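Local coordinates for protein serine protease inhibitor (Thermoanaerobacter tengcongensis, PDB 2PEE) that probably inhibits serine-type endopeptidases as a thermophilic serpin, and uses its N terminus to trap the fold in its metastable native state, at residues N5-I10 against Q125-Y130; T200-N205 against N363-F368; L278-Y283 against S332-G337. The protein carries 1 engineered substitution. All blocks are in the same frame, centred on the assembly; numbering follows the deposited sequence.

Contact 1 (N5-I10 against Q125-Y130)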
loop_
_atom_site.group_PDB
_atom_site.type_symbol
_atom_site.label_atom_id
_atom_site.label_comp_id
_atom_site.label_asym_id
_atom_site.label_seq_id
_atom_site.Cartn_x
_atom_site.Cartn_y
_atom_site.Cartn_z
ATOM N N ASN A 5 -16.171 -2.404 -19.338
ATOM C CA ASN A 5 -14.734 -2.722 -19.262
ATOM C C ASN A 5 -14.137 -2.699 -20.654
ATOM O O ASN A 5 -14.437 -3.561 -21.476
ATOM C CB ASN A 5 -14.491 -4.094 -18.609
ATOM C CG ASN A 5 -13.069 -4.255 -18.084
ATOM O OD1 ASN A 5 -12.145 -3.565 -18.520
ATOM N ND2 ASN A 5 -12.892 -5.173 -17.132
ATOM N N LEU A 6 -13.302 -1.701 -20.913
ATOM C CA LEU A 6 -12.708 -1.512 -22.226
ATOM C C LEU A 6 -11.769 -2.655 -22.569
ATOM O O LEU A 6 -11.485 -2.903 -23.748
ATOM C CB LEU A 6 -11.942 -0.190 -22.295
ATOM C CG LEU A 6 -12.687 1.141 -22.221
ATOM C CD1 LEU A 6 -11.673 2.255 -22.159
ATOM C CD2 LEU A 6 -13.593 1.335 -23.397
ATOM N N MET A 7 -11.318 -3.362 -21.536
ATOM C CA MET A 7 -10.320 -4.411 -21.690
ATOM C C MET A 7 -10.897 -5.718 -22.223
ATOM O O MET A 7 -10.163 -6.541 -22.764
ATOM C CB MET A 7 -9.553 -4.633 -20.380
ATOM C CG MET A 7 -8.785 -3.409 -19.861
ATOM S SD MET A 7 -7.650 -2.765 -21.116
ATOM C CE MET A 7 -6.394 -4.025 -21.122
ATOM N N ASP A 8 -12.208 -5.897 -22.117
ATOM C CA ASP A 8 -12.854 -7.109 -22.620
ATOM C C ASP A 8 -12.453 -7.407 -24.066
ATOM O O ASP A 8 -12.335 -8.563 -24.467
ATOM C CB ASP A 8 -14.370 -6.975 -22.520
ATOM C CG ASP A 8 -14.856 -6.870 -21.091
ATOM O OD1 ASP A 8 -14.178 -7.363 -20.162
ATOM O OD2 ASP A 8 -15.937 -6.296 -20.896
ATOM N N ARG A 9 -12.229 -6.338 -24.825
ATOM C CA ARG A 9 -11.967 -6.388 -26.266
ATOM C C ARG A 9 -10.516 -6.811 -26.554
ATOM O O ARG A 9 -10.224 -7.386 -27.607
ATOM C CB ARG A 9 -12.214 -4.984 -26.847
ATOM C CG ARG A 9 -12.520 -4.917 -28.322
ATOM C CD ARG A 9 -14.028 -4.704 -28.573
ATOM N N ILE A 10 -9.633 -6.531 -25.599
ATOM C CA ILE A 10 -8.196 -6.522 -25.817
ATOM C C ILE A 10 -7.537 -7.858 -25.434
ATOM O O ILE A 10 -7.812 -8.404 -24.366
ATOM C CB ILE A 10 -7.570 -5.331 -25.006
ATOM C CG1 ILE A 10 -8.173 -3.987 -25.458
ATOM C CG2 ILE A 10 -6.039 -5.305 -25.057
ATOM C CD1 ILE A 10 -7.776 -3.556 -26.870
ATOM N N GLN A 125 -3.480 -1.671 -25.019
ATOM C CA GLN A 125 -2.619 -2.823 -25.255
ATOM C C GLN A 125 -1.515 -2.904 -24.198
ATOM O O GLN A 125 -1.234 -3.989 -23.682
ATOM C CB GLN A 125 -2.015 -2.781 -26.661
ATOM C CG GLN A 125 -1.407 -4.089 -27.118
ATOM C CD GLN A 125 -2.393 -5.243 -27.124
ATOM O OE1 GLN A 125 -3.368 -5.225 -27.854
ATOM N NE2 GLN A 125 -2.125 -6.263 -26.320
ATOM N N ILE A 126 -0.908 -1.760 -23.874
ATOM C CA ILE A 126 0.121 -1.723 -22.870
ATOM C C ILE A 126 -0.431 -2.255 -21.548
ATOM O O ILE A 126 0.241 -3.080 -20.902
ATOM C CB ILE A 126 0.751 -0.334 -22.717
ATOM C CG1 ILE A 126 1.575 -0.006 -23.956
ATOM C CG2 ILE A 126 1.665 -0.267 -21.470
ATOM C CD1 ILE A 126 2.012 1.443 -24.074
ATOM N N ILE A 127 -1.642 -1.821 -21.172
ATOM C CA ILE A 127 -2.313 -2.304 -19.951
ATOM C C ILE A 127 -2.514 -3.834 -19.940
ATOM O O ILE A 127 -2.267 -4.506 -18.915
ATOM C CB ILE A 127 -3.679 -1.620 -19.727
ATOM C CG1 ILE A 127 -3.563 -0.074 -19.718
ATOM C CG2 ILE A 127 -4.350 -2.162 -18.474
ATOM C CD1 ILE A 127 -2.504 0.518 -18.747
ATOM N N ALA A 128 -2.953 -4.383 -21.076
ATOM C CA ALA A 128 -3.146 -5.818 -21.206
ATOM C C ALA A 128 -1.833 -6.581 -21.066
ATOM O O ALA A 128 -1.781 -7.631 -20.422
ATOM C CB ALA A 128 -3.763 -6.127 -22.517
ATOM N N ASP A 129 -0.781 -6.051 -21.682
ATOM C CA ASP A 129 0.492 -6.734 -21.761
ATOM C C ASP A 129 1.238 -6.735 -20.436
ATOM O O ASP A 129 1.825 -7.749 -20.073
ATOM C CB ASP A 129 1.359 -6.113 -22.861
ATOM C CG ASP A 129 0.749 -6.278 -24.262
ATOM O OD1 ASP A 129 -0.172 -7.091 -24.453
ATOM O OD2 ASP A 129 1.208 -5.598 -25.196
ATOM N N TYR A 130 1.203 -5.618 -19.704
ATOM C CA TYR A 130 2.067 -5.448 -18.529
ATOM C C TYR A 130 1.327 -5.340 -17.217
ATOM O O TYR A 130 1.917 -5.602 -16.198
ATOM C CB TYR A 130 3.021 -4.249 -18.682
ATOM C CG TYR A 130 3.970 -4.399 -19.825
ATOM C CD1 TYR A 130 3.751 -3.738 -21.050
ATOM C CD2 TYR A 130 5.056 -5.243 -19.723
ATOM C CE1 TYR A 130 4.623 -3.902 -22.131
ATOM C CE2 TYR A 130 5.929 -5.429 -20.795
ATOM C CZ TYR A 130 5.705 -4.757 -21.989
ATOM O OH TYR A 130 6.587 -4.961 -23.020
#

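Contact 2 (T200-N205 against N363-F368)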
loop_
_atom_site.group_PDB
_atom_site.type_symbol
_atom_site.label_atom_id
_atom_site.label_comp_id
_atom_site.label_asym_id
_atom_site.label_seq_id
_atom_site.Cartn_x
_atom_site.Cartn_y
_atom_site.Cartn_z
ATOM N N THR A 200 -0.946 4.227 25.296
ATOM C CA THR A 200 -0.889 5.655 25.640
ATOM C C THR A 200 -0.873 6.527 24.383
ATOM O O THR A 200 0.198 6.900 23.895
ATOM C CB THR A 200 0.356 5.961 26.495
ATOM O OG1 THR A 200 0.557 4.910 27.474
ATOM C CG2 THR A 200 0.213 7.318 27.142
ATOM N N ASP A 201 -2.061 6.860 23.875
ATOM C CA ASP A 201 -2.192 7.498 22.556
ATOM C C ASP A 201 -1.560 8.879 22.441
ATOM O O ASP A 201 -1.105 9.467 23.427
ATOM C CB ASP A 201 -3.660 7.542 22.093
ATOM C CG ASP A 201 -4.457 8.702 22.707
ATOM O OD1 ASP A 201 -4.062 9.275 23.755
ATOM O OD2 ASP A 201 -5.509 9.033 22.126
ATOM N N VAL A 202 -1.567 9.390 21.216
ATOM C CA VAL A 202 -0.939 10.653 20.860
ATOM C C VAL A 202 -1.574 11.828 21.609
ATOM O O VAL A 202 -0.951 12.881 21.775
ATOM C CB VAL A 202 -1.057 10.857 19.363
ATOM C CG1 VAL A 202 -2.350 11.562 19.035
ATOM C CG2 VAL A 202 0.147 11.592 18.823
ATOM N N TYR A 203 -2.801 11.626 22.090
ATOM C CA TYR A 203 -3.536 12.653 22.810
ATOM C C TYR A 203 -3.310 12.558 24.308
ATOM O O TYR A 203 -3.716 13.455 25.056
ATOM C CB TYR A 203 -5.028 12.553 22.469
ATOM C CG TYR A 203 -5.316 12.751 20.989
ATOM C CD1 TYR A 203 -5.674 11.679 20.170
ATOM C CD2 TYR A 203 -5.211 14.015 20.406
ATOM C CE1 TYR A 203 -5.929 11.861 18.804
ATOM C CE2 TYR A 203 -5.468 14.213 19.054
ATOM C CZ TYR A 203 -5.823 13.136 18.258
ATOM O OH TYR A 203 -6.068 13.360 16.916
ATOM N N GLY A 204 -2.671 11.477 24.763
ATOM C CA GLY A 204 -2.413 11.297 26.200
ATOM C C GLY A 204 -3.434 10.416 26.908
ATOM O O GLY A 204 -3.273 10.065 28.101
ATOM N N ASN A 205 -4.490 10.055 26.182
ATOM C CA ASN A 205 -5.492 9.138 26.705
ATOM C C ASN A 205 -4.869 7.768 26.907
ATOM O O ASN A 205 -4.141 7.267 26.031
ATOM C CB ASN A 205 -6.684 9.035 25.755
ATOM C CG ASN A 205 -6.993 10.344 25.078
ATOM O OD1 ASN A 205 -6.929 11.405 25.695
ATOM N ND2 ASN A 205 -7.327 10.283 23.800
ATOM N N ASN A 363 3.581 0.320 23.297
ATOM C CA ASN A 363 2.897 0.889 24.464
ATOM C C ASN A 363 2.318 2.265 24.134
ATOM O O ASN A 363 1.478 2.792 24.859
ATOM C CB ASN A 363 3.953 1.034 25.573
ATOM C CG ASN A 363 3.380 0.864 26.950
ATOM O OD1 ASN A 363 2.160 0.835 27.121
ATOM N ND2 ASN A 363 4.252 0.739 27.958
ATOM N N ARG A 364 2.767 2.823 23.010
ATOM C CA ARG A 364 2.527 4.213 22.629
ATOM C C ARG A 364 2.655 4.257 21.100
ATOM O O ARG A 364 2.946 3.219 20.501
ATOM C CB ARG A 364 3.577 5.103 23.295
ATOM C CG ARG A 364 5.013 4.665 23.053
ATOM C CD ARG A 364 6.015 5.504 23.850
ATOM N NE ARG A 364 7.330 4.872 23.818
ATOM C CZ ARG A 364 8.250 5.095 22.886
ATOM N NH1 ARG A 364 8.023 5.971 21.914
ATOM N NH2 ARG A 364 9.405 4.444 22.928
ATOM N N PRO A 365 2.463 5.435 20.463
ATOM C CA PRO A 365 2.416 5.489 18.987
ATOM C C PRO A 365 3.637 4.888 18.282
ATOM O O PRO A 365 4.769 5.010 18.769
ATOM C CB PRO A 365 2.322 6.989 18.692
ATOM C CG PRO A 365 1.655 7.551 19.897
ATOM C CD PRO A 365 2.279 6.775 21.045
ATOM N N PHE A 366 3.390 4.236 17.145
ATOM C CA PHE A 366 4.431 3.525 16.404
ATOM C C PHE A 366 4.076 3.474 14.926
ATOM O O PHE A 366 2.950 3.793 14.541
ATOM C CB PHE A 366 4.635 2.098 16.947
ATOM C CG PHE A 366 3.397 1.224 16.893
ATOM C CD1 PHE A 366 3.176 0.360 15.816
ATOM C CD2 PHE A 366 2.467 1.240 17.931
ATOM C CE1 PHE A 366 2.040 -0.472 15.779
ATOM C CE2 PHE A 366 1.332 0.425 17.896
ATOM C CZ PHE A 366 1.115 -0.432 16.818
ATOM N N ILE A 367 5.039 3.095 14.090
ATOM C CA ILE A 367 4.740 2.902 12.704
ATOM C C ILE A 367 4.947 1.429 12.390
ATOM O O ILE A 367 5.674 0.733 13.099
ATOM C CB ILE A 367 5.540 3.843 11.788
ATOM C CG1 ILE A 367 6.936 3.311 11.523
ATOM C CG2 ILE A 367 5.639 5.250 12.384
ATOM C CD1 ILE A 367 7.643 4.078 10.415
ATOM N N PHE A 368 4.267 0.943 11.358
ATOM C CA PHE A 368 4.402 -0.442 10.959
ATOM C C PHE A 368 4.448 -0.516 9.447
ATOM O O PHE A 368 4.071 0.438 8.748
ATOM C CB PHE A 368 3.239 -1.273 11.502
ATOM C CG PHE A 368 1.913 -0.920 10.908
ATOM C CD1 PHE A 368 1.386 -1.674 9.853
ATOM C CD2 PHE A 368 1.188 0.174 11.387
ATOM C CE1 PHE A 368 0.150 -1.341 9.280
ATOM C CE2 PHE A 368 -0.055 0.510 10.832
ATOM C CZ PHE A 368 -0.574 -0.243 9.773
#

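Contact 3 (L278-Y283 against S332-G337)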
loop_
_atom_site.group_PDB
_atom_site.type_symbol
_atom_site.label_atom_id
_atom_site.label_comp_id
_atom_site.label_asym_id
_atom_site.label_seq_id
_atom_site.Cartn_x
_atom_site.Cartn_y
_atom_site.Cartn_z
ATOM N N LEU A 278 2.307 -6.503 21.116
ATOM C CA LEU A 278 1.684 -5.888 19.953
ATOM C C LEU A 278 0.176 -5.789 20.175
ATOM O O LEU A 278 -0.487 -6.817 20.294
ATOM C CB LEU A 278 2.016 -6.728 18.714
ATOM C CG LEU A 278 1.257 -6.565 17.404
ATOM C CD1 LEU A 278 1.331 -5.112 16.908
ATOM C CD2 LEU A 278 1.787 -7.549 16.351
ATOM N N PRO A 279 -0.372 -4.560 20.225
ATOM C CA PRO A 279 -1.822 -4.370 20.489
ATOM C C PRO A 279 -2.657 -4.765 19.266
ATOM O O PRO A 279 -2.162 -4.642 18.147
ATOM C CB PRO A 279 -1.945 -2.858 20.732
ATOM C CG PRO A 279 -0.804 -2.264 19.951
ATOM C CD PRO A 279 0.326 -3.285 19.981
ATOM N N LYS A 280 -3.886 -5.251 19.459
ATOM C CA LYS A 280 -4.766 -5.535 18.301
ATOM C C LYS A 280 -5.228 -4.228 17.690
ATOM O O LYS A 280 -5.473 -3.258 18.396
ATOM C CB LYS A 280 -6.007 -6.330 18.689
ATOM C CG LYS A 280 -5.724 -7.642 19.319
ATOM C CD LYS A 280 -6.994 -8.454 19.428
ATOM C CE LYS A 280 -6.881 -9.442 20.583
ATOM N NZ LYS A 280 -7.759 -10.622 20.425
ATOM N N PHE A 281 -5.339 -4.184 16.378
ATOM C CA PHE A 281 -5.900 -3.008 15.742
ATOM C C PHE A 281 -6.434 -3.392 14.388
ATOM O O PHE A 281 -5.944 -4.342 13.791
ATOM C CB PHE A 281 -4.895 -1.837 15.681
ATOM C CG PHE A 281 -3.637 -2.120 14.896
ATOM C CD1 PHE A 281 -3.534 -1.730 13.567
ATOM C CD2 PHE A 281 -2.547 -2.745 15.497
ATOM C CE1 PHE A 281 -2.374 -1.979 12.837
ATOM C CE2 PHE A 281 -1.381 -3.005 14.776
ATOM C CZ PHE A 281 -1.290 -2.616 13.441
ATOM N N LYS A 282 -7.477 -2.693 13.949
ATOM C CA LYS A 282 -8.023 -2.853 12.601
ATOM C C LYS A 282 -8.673 -1.538 12.207
ATOM O O LYS A 282 -9.372 -0.916 13.006
ATOM C CB LYS A 282 -8.995 -4.050 12.498
ATOM C CG LYS A 282 -10.424 -3.814 12.987
ATOM C CD LYS A 282 -11.088 -5.064 13.615
ATOM C CE LYS A 282 -11.110 -6.283 12.660
ATOM N NZ LYS A 282 -12.006 -6.137 11.463
ATOM N N TYR A 283 -8.398 -1.088 10.992
ATOM C CA TYR A 283 -8.992 0.130 10.482
ATOM C C TYR A 283 -8.731 0.225 9.002
ATOM O O TYR A 283 -7.830 -0.428 8.483
ATOM C CB TYR A 283 -8.434 1.364 11.188
ATOM C CG TYR A 283 -6.961 1.596 10.987
ATOM C CD1 TYR A 283 -6.497 2.340 9.902
ATOM C CD2 TYR A 283 -6.024 1.088 11.889
ATOM C CE1 TYR A 283 -5.138 2.553 9.697
ATOM C CE2 TYR A 283 -4.653 1.291 11.690
ATOM C CZ TYR A 283 -4.223 2.034 10.591
ATOM O OH TYR A 283 -2.876 2.255 10.381
ATOM N N SER A 332 -5.773 -5.486 9.450
ATOM C CA SER A 332 -6.270 -6.102 10.669
ATOM C C SER A 332 -5.100 -6.854 11.293
ATOM O O SER A 332 -4.447 -7.681 10.652
ATOM C CB SER A 332 -7.414 -7.052 10.331
ATOM O OG SER A 332 -8.014 -7.603 11.487
ATOM N N VAL A 333 -4.786 -6.523 12.532
ATOM C CA VAL A 333 -3.748 -7.241 13.247
ATOM C C VAL A 333 -4.406 -7.913 14.442
ATOM O O VAL A 333 -4.944 -7.248 15.329
ATOM C CB VAL A 333 -2.604 -6.306 13.639
ATOM C CG1 VAL A 333 -1.612 -7.018 14.562
ATOM C CG2 VAL A 333 -1.919 -5.776 12.375
ATOM N N ASP A 334 -4.409 -9.240 14.426
ATOM C CA ASP A 334 -5.141 -10.015 15.424
ATOM C C ASP A 334 -4.410 -11.305 15.780
ATOM O O ASP A 334 -3.239 -11.489 15.431
ATOM C CB ASP A 334 -6.544 -10.333 14.910
ATOM C CG ASP A 334 -7.624 -10.091 15.957
ATOM O OD1 ASP A 334 -7.605 -10.749 17.025
ATOM O OD2 ASP A 334 -8.497 -9.227 15.694
ATOM N N GLU A 335 -5.100 -12.209 16.457
ATOM C CA GLU A 335 -4.432 -13.368 17.025
ATOM C C GLU A 335 -3.947 -14.396 15.997
ATOM O O GLU A 335 -2.850 -14.929 16.144
ATOM C CB GLU A 335 -5.244 -13.968 18.181
ATOM C CG GLU A 335 -6.587 -13.257 18.422
ATOM C CD GLU A 335 -7.262 -13.601 19.755
ATOM O OE1 GLU A 335 -6.736 -13.223 20.829
ATOM O OE2 GLU A 335 -8.355 -14.216 19.713
ATOM N N LEU A 336 -4.719 -14.634 14.933
ATOM C CA LEU A 336 -4.311 -15.598 13.889
ATOM C C LEU A 336 -3.494 -14.936 12.779
ATOM O O LEU A 336 -2.800 -15.601 12.014
ATOM C CB LEU A 336 -5.527 -16.304 13.297
ATOM C CG LEU A 336 -6.322 -17.276 14.178
ATOM C CD1 LEU A 336 -7.246 -18.092 13.297
ATOM C CD2 LEU A 336 -5.428 -18.204 14.969
ATOM N N GLY A 337 -3.576 -13.611 12.717
ATOM C CA GLY A 337 -2.767 -12.808 11.818
ATOM C C GLY A 337 -3.600 -11.638 11.377
ATOM O O GLY A 337 -3.398 -10.511 11.778
#

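Contact 1 (N5-I10 against Q125-Y130)
Met7 and Ile10 carry the contact of 5-10 with 125-130, and both converge on Ala128. The turn that presents them starts at Asn5, whose side chain reaches forward in an Asx turn. Its OD1 accepts from Met7 N at 3.1 Å, the donor lying above the carbonyl plane, while its ND2 is hydrogen-bonded to Asp134 OD1. From this turn Met7 reaches over to the helix. A flexible thioether suits the place: the chain bends at chi2 (-55°) and again at chi3, and this folding brings the terminal methyl down onto the helix. Met7 CE rests 3.8 Å from Ile127 CG2 and 3.6 Å from Ala128 CB; the small alanine leaves room for the methyl beside the helix backbone. In serpin terms the helix is helix E, and the neighbouring strand 134-138, which Asn5, Leu6 and Met7 also touch, is the first strand of sheet A. The N terminus that traps the native state is thus bound along one side of this region. Farther on, Ile10 N closes back on Met7 O at 2.9 Å, setting up the second apolar group. Ile10 CG2 lies 3.5 Å from Ala128 CB and 3.9 Å from Gln125 OE1, the two side chains slanting past each other. Gln125 is turned back by its bend at chi2 (58°), and its NE2 donates to Asp129 OD1 at 2.8 Å on the syn side, 33° out of the carboxylate plane, and also to Lys11 O. An alanine here removes the amide, which would probably leave Lys11 O and Asp129 OD1 each short of a partner and uncover part of Ile10 CG2. Asp129 OD1 in turn receives Asn13 N, which continues the attachment of the N terminus beyond Ile10.

Contact 2 (T200-N205 against N363-F368)
Thr200 and Asn363 meet through polar atoms, Thr200, Val202 and Pro365 mainly through packing. Among the hydrogen bonds, Thr200 N gives a nearly straight one (164°) to Asn363 O at 2.9 Å, with the donor tilted 19° from the carbonyl plane. The threonine hydroxyl adds a weak bond to the same oxygen, OG1 to Asn363 O being 3.5 Å; with OG1 placed beside its own N (chi1 -41°), both groups of Thr200 can address one acceptor.

The packing is carried by the proline ring. Pro365 CD lies 3.5 Å from Thr200 O, and Pro365 CG comes alongside the turn at 3.9 Å from Val202 N and 4.3 Å from Val202 CB. A compact apolar ring suits packing against the turn, and lacking an N-H it asks for no acceptor there.

That turn, Asp201 to Gly204, is type I, closed by Gly204 N to Asp201 O at 2.9 Å; glycine fits the positive phi at its end.

Arg364 turns away to Pro244 O, and Val202 pairs through its backbone with Leu385. As in serpins generally, the contact joins the turn between sheet C strands 194-200 and 206-216 to the approach to sheet B strand 366-372, flanked by strands 237-244 and 378-384.

Contact 3 (L278-Y283 against S332-G337)
Lys280 reaches along the edge of segment 332-337 and meets three of its residues. Its CB stands 3.6 Å from Val333 O. CG stays near the same oxygen; the extended chain beyond it carries CD past the carboxylate of Asp334, 3.4 Å from OD1, and CE on toward Glu335. At the tip, NZ joins a salt-bridge network, 2.8 Å from Glu335 OE1 and 3.4 Å from Asp334 OD1, both weak as hydrogen bonds. A long stem ending in a charge suits this route. Glu335 OE2 accepts from Gly341 N and Ala342 N, and Asp334 OD1 from Glu335 N; these partners probably fix both carboxylates' orientation.

This is the breach of the serpin fold, where strand 324-333 of sheet A runs into the reactive-centre loop hinge, consistent with the lysine-glutamate pair known at this place in antitrypsin; Trp185 NE1 hydrogen-bonds to Asp334 O.

Next to it Phe281 and Val333 form an antiparallel hydrogen-bonded pair. Val333 N donates to Phe281 O at 2.8 Å, almost linearly (173°), and Phe281 N returns the bond to Val333 O. Branched Val333 lays its CB over one face of the Phe281 ring, toward its rim, 4.0 Å from the centroid, in a CH-pi contact, while CG1 packs against Leu278 CD2.

How the contacts relate
Starting from the N terminus, contact 1 closes first, a loop of 114 residues that ties the N terminus to helix 121-130. It ends before contact 2 opens, so the two stand in series. Contact 2 joins 200-205 to 363-368, and the 157 residues between include both segments of contact 3, which closes its own 48-residue loop by pairing strands 270-288 and 324-333. Contacts 2 and 3 have centres about 15 Å apart and touch: Phe368 meets Tyr283 and Phe281, and Phe366 meets Pro279 and Phe281, tying strand 366-372 to strand 270-288. Contact 1 is on the opposite side of the chain's centre from both, its centre about 45 Å from that of contact 2.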